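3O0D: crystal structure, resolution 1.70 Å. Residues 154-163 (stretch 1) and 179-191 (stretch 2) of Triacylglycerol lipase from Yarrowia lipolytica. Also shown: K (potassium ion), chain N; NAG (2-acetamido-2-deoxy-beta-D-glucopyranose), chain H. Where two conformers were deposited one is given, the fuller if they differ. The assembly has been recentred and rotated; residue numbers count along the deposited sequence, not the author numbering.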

ATOM      1  N   TYR A 154       1.965  10.558  18.280  1.00 13.98           N
ATOM      2  CA  TYR A 154       1.270   9.405  17.549  1.00 13.24           C
ATOM      3  C   TYR A 154       2.100   8.859  16.401  1.00 13.12           C
ATOM      4  O   TYR A 154       2.826   9.615  15.741  1.00 16.33           O
ATOM      5  CB  TYR A 154      -0.141   9.845  17.085  1.00 12.25           C
ATOM      6  CG  TYR A 154      -1.215   9.980  18.142  1.00 13.57           C
ATOM      7  CD1 TYR A 154      -0.921  10.198  19.547  1.00 15.31           C
ATOM      8  CD2 TYR A 154      -2.539   9.902  17.764  1.00 12.03           C
ATOM      9  CE1 TYR A 154      -1.955  10.353  20.475  1.00 12.99           C
ATOM     10  CE2 TYR A 154      -3.547  10.103  18.659  1.00  9.17           C
ATOM     11  CZ  TYR A 154      -3.269  10.258  20.041  1.00 12.76           C
ATOM     12  OH  TYR A 154      -4.362  10.388  20.818  1.00 15.05           O
ATOM     13  N   GLN A 155       2.010   7.567  16.158  1.00 12.16           N
ATOM     14  CA  GLN A 155       2.735   6.885  15.065  1.00 14.65           C
ATOM     15  C   GLN A 155       1.902   7.170  13.800  1.00 13.61           C
ATOM     16  O   GLN A 155       0.667   7.033  13.835  1.00 14.55           O
ATOM     17  CB  GLN A 155       2.723   5.350  15.246  1.00 13.81           C
ATOM     18  CG  GLN A 155       3.426   4.617  14.115  1.00 21.29           C
ATOM     19  CD  GLN A 155       3.390   3.099  14.231  1.00 26.54           C
ATOM     20  OE1 GLN A 155       2.328   2.501  14.485  1.00 28.60           O
ATOM     21  NE2 GLN A 155       4.539   2.472  14.047  1.00 24.15           N
ATOM     22  N   ILE A 156       2.565   7.508  12.701  1.00 11.53           N
ATOM     23  CA  ILE A 156       1.915   7.721  11.392  0.50 11.87           C
ATOM     24  C   ILE A 156       1.888   6.387  10.675  1.00 10.38           C
ATOM     25  O   ILE A 156       2.916   5.719  10.583  1.00 13.74           O
ATOM     26  CB  ILE A 156       2.784   8.697  10.583  0.50 11.83           C
ATOM     27  CG1 ILE A 156       2.855  10.053  11.292  0.50 13.98           C
ATOM     28  CG2 ILE A 156       2.278   8.839   9.111  0.50 11.76           C
ATOM     29  CD1 ILE A 156       4.107  10.882  10.895  0.50 11.79           C
ATOM     30  N   ALA A 157       0.712   6.008  10.153  1.00 12.96           N
ATOM     31  CA  ALA A 157       0.575   4.762   9.387  1.00  7.60           C
ATOM     32  C   ALA A 157      -0.104   5.083   8.044  1.00  8.66           C
ATOM     33  O   ALA A 157      -1.170   5.752   8.067  1.00 11.07           O
ATOM     34  CB  ALA A 157      -0.339   3.744  10.145  1.00 12.21           C
ATOM     35  N   VAL A 158       0.537   4.625   6.958  1.00  8.23           N
ATOM     36  CA  VAL A 158       0.004   4.908   5.598  1.00  7.62           C
ATOM     37  C   VAL A 158      -0.389   3.562   5.019  1.00  7.50           C
ATOM     38  O   VAL A 158       0.427   2.647   5.038  1.00 10.38           O
ATOM     39  CB  VAL A 158       1.020   5.562   4.721  1.00 11.29           C
ATOM     40  CG1 VAL A 158       0.292   6.142   3.469  1.00 13.87           C
ATOM     41  CG2 VAL A 158       1.607   6.731   5.541  1.00 14.94           C
ATOM     42  N   THR A 159      -1.617   3.482   4.525  1.00  9.62           N
ATOM     43  CA  THR A 159      -2.065   2.197   3.913  1.00  9.88           C
ATOM     44  C   THR A 159      -2.922   2.445   2.681  1.00 10.99           C
ATOM     45  O   THR A 159      -3.482   3.487   2.494  1.00 11.04           O
ATOM     46  CB  THR A 159      -2.750   1.260   4.978  1.00 11.90           C
ATOM     47  OG1 THR A 159      -2.960  -0.058   4.402  1.00 13.21           O
ATOM     48  CG2 THR A 159      -4.039   1.799   5.379  1.00 12.13           C
ATOM     49  N   GLY A 160      -2.956   1.449   1.823  1.00  9.85           N
ATOM     50  CA  GLY A 160      -3.898   1.588   0.662  1.00 11.76           C
ATOM     51  C   GLY A 160      -3.873   0.274  -0.086  1.00  8.79           C
ATOM     52  O   GLY A 160      -2.894  -0.486  -0.078  1.00  8.21           O
ATOM     53  N   HIS A 161      -4.971   0.124  -0.871  1.00 10.31           N
ATOM     54  CA  HIS A 161      -5.139  -1.076  -1.739  1.00 10.00           C
ATOM     55  C   HIS A 161      -5.054  -0.654  -3.204  1.00  9.00           C
ATOM     56  O   HIS A 161      -5.384   0.467  -3.505  1.00 10.32           O
ATOM     57  CB  HIS A 161      -6.498  -1.634  -1.408  1.00 10.35           C
ATOM     58  CG  HIS A 161      -7.024  -2.644  -2.422  1.00  8.84           C
ATOM     59  ND1 HIS A 161      -6.573  -3.954  -2.549  1.00 12.75           N
ATOM     60  CD2 HIS A 161      -7.950  -2.437  -3.403  1.00  7.65           C
ATOM     61  CE1 HIS A 161      -7.246  -4.539  -3.545  1.00  7.67           C
ATOM     62  NE2 HIS A 161      -8.085  -3.636  -4.054  1.00 14.06           N
ATOM     63  N   SER A 162      -4.405  -1.506  -3.991  1.00  7.83           N
ATOM     64  CA  SER A 162      -4.324  -1.289  -5.488  1.00  9.82           C
ATOM     65  C   SER A 162      -3.527  -0.019  -5.758  1.00 12.54           C
ATOM     66  O   SER A 162      -2.434   0.102  -5.314  1.00 11.40           O
ATOM     67  CB  SER A 162      -5.764  -1.165  -5.998  1.00 12.29           C
ATOM     68  OG  SER A 162      -5.690  -1.508  -7.447  1.00 11.83           O
ATOM     69  N   LEU A 163      -4.013   0.897  -6.615  1.00 12.40           N
ATOM     70  CA  LEU A 163      -3.216   2.107  -6.875  1.00 14.22           C
ATOM     71  C   LEU A 163      -2.973   2.879  -5.528  1.00 12.67           C
ATOM     72  O   LEU A 163      -1.924   3.536  -5.398  1.00 13.14           O
ATOM     73  CB  LEU A 163      -3.992   2.961  -7.893  1.00 15.89           C
ATOM     74  CG  LEU A 163      -3.252   4.254  -8.277  1.00 15.58           C
ATOM     75  CD1 LEU A 163      -1.903   3.916  -8.963  1.00 16.11           C
ATOM     76  CD2 LEU A 163      -4.230   5.128  -9.091  1.00 17.22           C
ATOM     77  N   GLY A 179      11.995  12.935   7.563  1.00 20.29           N
ATOM     78  CA  GLY A 179      12.262  12.941   9.018  1.00 22.46           C
ATOM     79  C   GLY A 179      11.231  12.273   9.896  1.00 22.45           C
ATOM     80  O   GLY A 179      11.249  12.442  11.137  1.00 23.21           O
ATOM     81  N   HIS A 180      10.243  11.650   9.274  1.00 20.68           N
ATOM     82  CA  HIS A 180       9.237  10.962  10.082  1.00 19.88           C
ATOM     83  C   HIS A 180       9.565   9.457  10.048  1.00 18.02           C
ATOM     84  O   HIS A 180      10.509   8.988   9.367  1.00 20.31           O
ATOM     85  CB  HIS A 180       7.825  11.234   9.509  1.00 19.68           C
ATOM     86  CG  HIS A 180       7.473  12.683   9.430  1.00 18.88           C
ATOM     87  ND1 HIS A 180       6.939  13.372  10.493  1.00 21.87           N
ATOM     88  CD2 HIS A 180       7.614  13.599   8.421  1.00 22.77           C
ATOM     89  CE1 HIS A 180       6.682  14.619  10.136  1.00 22.91           C
ATOM     90  NE2 HIS A 180       7.093  14.796   8.886  1.00 20.49           N
ATOM     91  N   ASP A 181       8.799   8.668  10.792  1.00 18.34           N
ATOM     92  CA  ASP A 181       9.091   7.237  10.936  1.00 16.49           C
ATOM     93  C   ASP A 181       7.741   6.443  10.690  1.00 14.55           C
ATOM     94  O   ASP A 181       7.175   5.822  11.623  1.00 15.71           O
ATOM     95  CB  ASP A 181       9.543   6.988  12.384  1.00 16.92           C
ATOM     96  CG  ASP A 181      10.011   5.600  12.635  1.00 22.11           C
ATOM     97  OD1 ASP A 181      10.258   4.818  11.711  1.00 26.62           O
ATOM     98  OD2 ASP A 181      10.126   5.221  13.852  1.00 27.12           O
ATOM     99  N   PRO A 182       7.207   6.542   9.493  1.00 13.28           N
ATOM    100  CA  PRO A 182       5.899   6.007   9.211  1.00 13.65           C
ATOM    101  C   PRO A 182       5.894   4.478   9.181  1.00 11.42           C
ATOM    102  O   PRO A 182       6.888   3.868   8.770  1.00 15.35           O
ATOM    103  CB  PRO A 182       5.641   6.557   7.802  1.00  9.88           C
ATOM    104  CG  PRO A 182       7.031   6.506   7.182  1.00 14.91           C
ATOM    105  CD  PRO A 182       7.821   7.177   8.284  1.00 15.34           C
ATOM    106  N   LEU A 183       4.742   3.867   9.482  1.00  9.78           N
ATOM    107  CA  LEU A 183       4.443   2.442   9.126  1.00  9.35           C
ATOM    108  C   LEU A 183       3.731   2.456   7.778  1.00  7.37           C
ATOM    109  O   LEU A 183       2.866   3.243   7.605  1.00 11.88           O
ATOM    110  CB  LEU A 183       3.460   1.904  10.210  1.00  9.52           C
ATOM    111  CG  LEU A 183       2.974   0.467   9.864  1.00  9.93           C
ATOM    112  CD1 LEU A 183       4.021  -0.677   9.691  1.00 12.35           C
ATOM    113  CD2 LEU A 183       1.911   0.205  10.984  1.00 15.73           C
ATOM    114  N   VAL A 184       4.171   1.579   6.875  1.00 10.60           N
ATOM    115  CA  VAL A 184       3.560   1.530   5.486  1.00  9.28           C
ATOM    116  C   VAL A 184       3.069   0.092   5.314  1.00  7.26           C
ATOM    117  O   VAL A 184       3.856  -0.858   5.480  1.00 10.79           O
ATOM    118  CB  VAL A 184       4.661   1.796   4.479  1.00 11.20           C
ATOM    119  CG1 VAL A 184       4.122   1.633   3.075  1.00 13.66           C
ATOM    120  CG2 VAL A 184       5.139   3.225   4.632  1.00 17.10           C
ATOM    121  N   VAL A 185       1.782  -0.033   5.022  1.00  8.91           N
ATOM    122  CA  VAL A 185       1.307  -1.417   4.738  1.00  7.70           C
ATOM    123  C   VAL A 185       0.514  -1.218   3.416  1.00  7.18           C
ATOM    124  O   VAL A 185      -0.444  -0.456   3.384  1.00 11.17           O
ATOM    125  CB  VAL A 185       0.293  -1.890   5.795  1.00  8.70           C
ATOM    126  CG1 VAL A 185      -0.260  -3.310   5.401  1.00  9.69           C
ATOM    127  CG2 VAL A 185       1.054  -2.032   7.224  1.00  8.76           C
ATOM    128  N   THR A 186       0.866  -2.010   2.428  1.00  9.28           N
ATOM    129  CA  THR A 186       0.112  -1.868   1.157  1.00 10.12           C
ATOM    130  C   THR A 186      -0.577  -3.210   0.900  1.00  9.14           C
ATOM    131  O   THR A 186      -0.090  -4.244   1.359  1.00  9.90           O
ATOM    132  CB  THR A 186       1.097  -1.520  -0.002  1.00  7.84           C
ATOM    133  OG1 THR A 186       1.888  -2.605  -0.382  1.00 10.41           O
ATOM    134  CG2 THR A 186       2.082  -0.335   0.397  1.00 14.39           C
ATOM    135  N   LEU A 187      -1.636  -3.189   0.078  1.00  8.22           N
ATOM    136  CA  LEU A 187      -2.332  -4.460  -0.267  1.00  7.36           C
ATOM    137  C   LEU A 187      -2.551  -4.428  -1.775  1.00  7.14           C
ATOM    138  O   LEU A 187      -3.096  -3.440  -2.304  1.00 10.75           O
ATOM    139  CB  LEU A 187      -3.673  -4.497   0.452  1.00  7.87           C
ATOM    140  CG  LEU A 187      -3.520  -4.419   2.009  1.00  8.62           C
ATOM    141  CD1 LEU A 187      -3.942  -3.004   2.529  1.00  9.84           C
ATOM    142  CD2 LEU A 187      -4.564  -5.446   2.676  1.00 10.51           C
ATOM    143  N   GLY A 188      -2.155  -5.519  -2.426  1.00  9.19           N
ATOM    144  CA  GLY A 188      -2.465  -5.669  -3.842  1.00  8.51           C
ATOM    145  C   GLY A 188      -1.660  -4.557  -4.619  1.00 11.19           C
ATOM    146  O   GLY A 188      -2.203  -3.981  -5.581  1.00 10.72           O
ATOM    147  N   GLN A 189      -0.480  -4.215  -4.114  1.00 10.62           N
ATOM    148  CA  GLN A 189       0.277  -3.084  -4.713  1.00 11.02           C
ATOM    149  C   GLN A 189       1.062  -3.447  -5.941  1.00  8.51           C
ATOM    150  O   GLN A 189       1.840  -4.383  -5.949  1.00 10.33           O
ATOM    151  CB  GLN A 189       1.249  -2.600  -3.636  1.00 11.09           C
ATOM    152  CG  GLN A 189       2.166  -1.341  -4.094  1.00 11.32           C
ATOM    153  CD  GLN A 189       3.529  -1.542  -3.511  1.00 14.01           C
ATOM    154  OE1 GLN A 189       3.627  -1.726  -2.282  1.00 12.21           O
ATOM    155  NE2 GLN A 189       4.563  -1.624  -4.356  1.00 11.83           N
ATOM    156  N   PRO A 190       0.912  -2.670  -7.042  1.00 10.32           N
ATOM    157  CA  PRO A 190       1.654  -2.970  -8.268  1.00 13.22           C
ATOM    158  C   PRO A 190       3.151  -2.606  -8.102  1.00 12.74           C
ATOM    159  O   PRO A 190       3.507  -1.913  -7.076  1.00 12.85           O
ATOM    160  CB  PRO A 190       0.940  -2.060  -9.320  1.00 10.61           C
ATOM    161  CG  PRO A 190       0.414  -0.850  -8.526  1.00 13.69           C
ATOM    162  CD  PRO A 190       0.037  -1.505  -7.109  1.00  9.74           C
ATOM    163  N   ILE A 191       4.036  -3.095  -8.990  1.00 12.85           N
ATOM    164  CA  ILE A 191       5.450  -2.754  -8.920  1.00 13.72           C
ATOM    165  C   ILE A 191       5.641  -1.253  -9.254  1.00 16.79           C
ATOM    166  O   ILE A 191       5.132  -0.788 -10.275  1.00 19.95           O
ATOM    167  CB  ILE A 191       6.217  -3.599  -9.930  1.00 13.52           C
ATOM    168  CG1 ILE A 191       5.964  -5.074  -9.717  1.00 15.45           C
ATOM    169  CG2 ILE A 191       7.771  -3.367  -9.740  1.00 12.36           C
ATOM    170  CD1 ILE A 191       6.385  -5.940 -10.919  1.00 15.85           C
TER
HETATM  171  K     K N 308       7.622  -2.046  -5.008  1.00 21.57           K
HETATM  172  C1  NAG H 302       7.432  17.742   3.683  1.00 21.83           C
HETATM  173  C2  NAG H 302       6.690  16.997   4.815  1.00 21.69           C
HETATM  174  C3  NAG H 302       6.990  17.710   6.128  1.00 21.35           C
HETATM  175  C4  NAG H 302       8.501  17.825   6.356  1.00 24.28           C
HETATM  176  C5  NAG H 302       9.049  18.594   5.178  1.00 26.07           C
HETATM  177  C6  NAG H 302      10.530  19.012   5.246  1.00 25.71           C
HETATM  178  C7  NAG H 302       4.568  15.920   4.192  1.00 26.30           C
HETATM  179  C8  NAG H 302       3.074  16.032   4.102  1.00 22.95           C
HETATM  180  N2  NAG H 302       5.234  16.989   4.646  1.00 24.59           N
HETATM  181  O3  NAG H 302       6.357  16.971   7.190  1.00 25.53           O
HETATM  182  O4  NAG H 302       8.733  18.622   7.521  1.00 25.60           O
HETATM  183  O5  NAG H 302       8.793  17.794   4.003  1.00 24.70           O
HETATM  184  O6  NAG H 302      11.255  17.917   5.678  1.00 29.51           O
HETATM  185  O7  NAG H 302       5.151  14.911   3.838  1.00 24.29           O
HETATM  186  O   HOH W   1       6.893   4.433  13.738  1.00 28.76           O
HETATM  187  O   HOH W   2       5.401   7.759  12.944  1.00 21.15           O
HETATM  188  O   HOH W   3       9.546  -0.979  -7.199  1.00 28.15           O

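Residues 155-161 and 183-187 form neighbouring parallel strands, crossing at only 15°, and the two stretches together bury 685 Å². The backbone ladder runs from Leu183 N to Ile156 O (2.8 Å) and Val158 N to Leu183 O (2.8 Å), through Val185 N to Val158 O and Leu187 N to Gly160 O (both 3.0 Å), to Ser162 N with Leu187 O (2.9 Å).

At Thr159 a side chain joins in. With chi1 in the t well, its OG1 donates to Val185 O at 2.7 Å, satisfying the hydroxyl inside the sheet, while Gly160 N lies 3.5 Å from Val185 O. Ala157, Thr159 and His161 share a face with Leu183, Val185 and Leu187; the small Ala157 CB packs 4.2 Å from Leu183 CB. Val158 and Val184, both t, lie on the other face.

At the strand entrance, Ile156 (m, t) reaches across with its tip, placing CD1 3.8 Å from His180 ND1, while His180 NE2 donates to O3 of the NAG at 2.9 Å. The extended t, t chain of Gln155 brings NE2 to 4.0 Å from Leu183 CB, and a water links NE2 to Asp181 O.

Beyond the strands, Gly188 adopts positive phi, which by itself favours glycine; a CB there would point toward stretch 1, 4.1 Å from Ser162 N. Pro190 CD then packs 3.5 Å from Ser162 O.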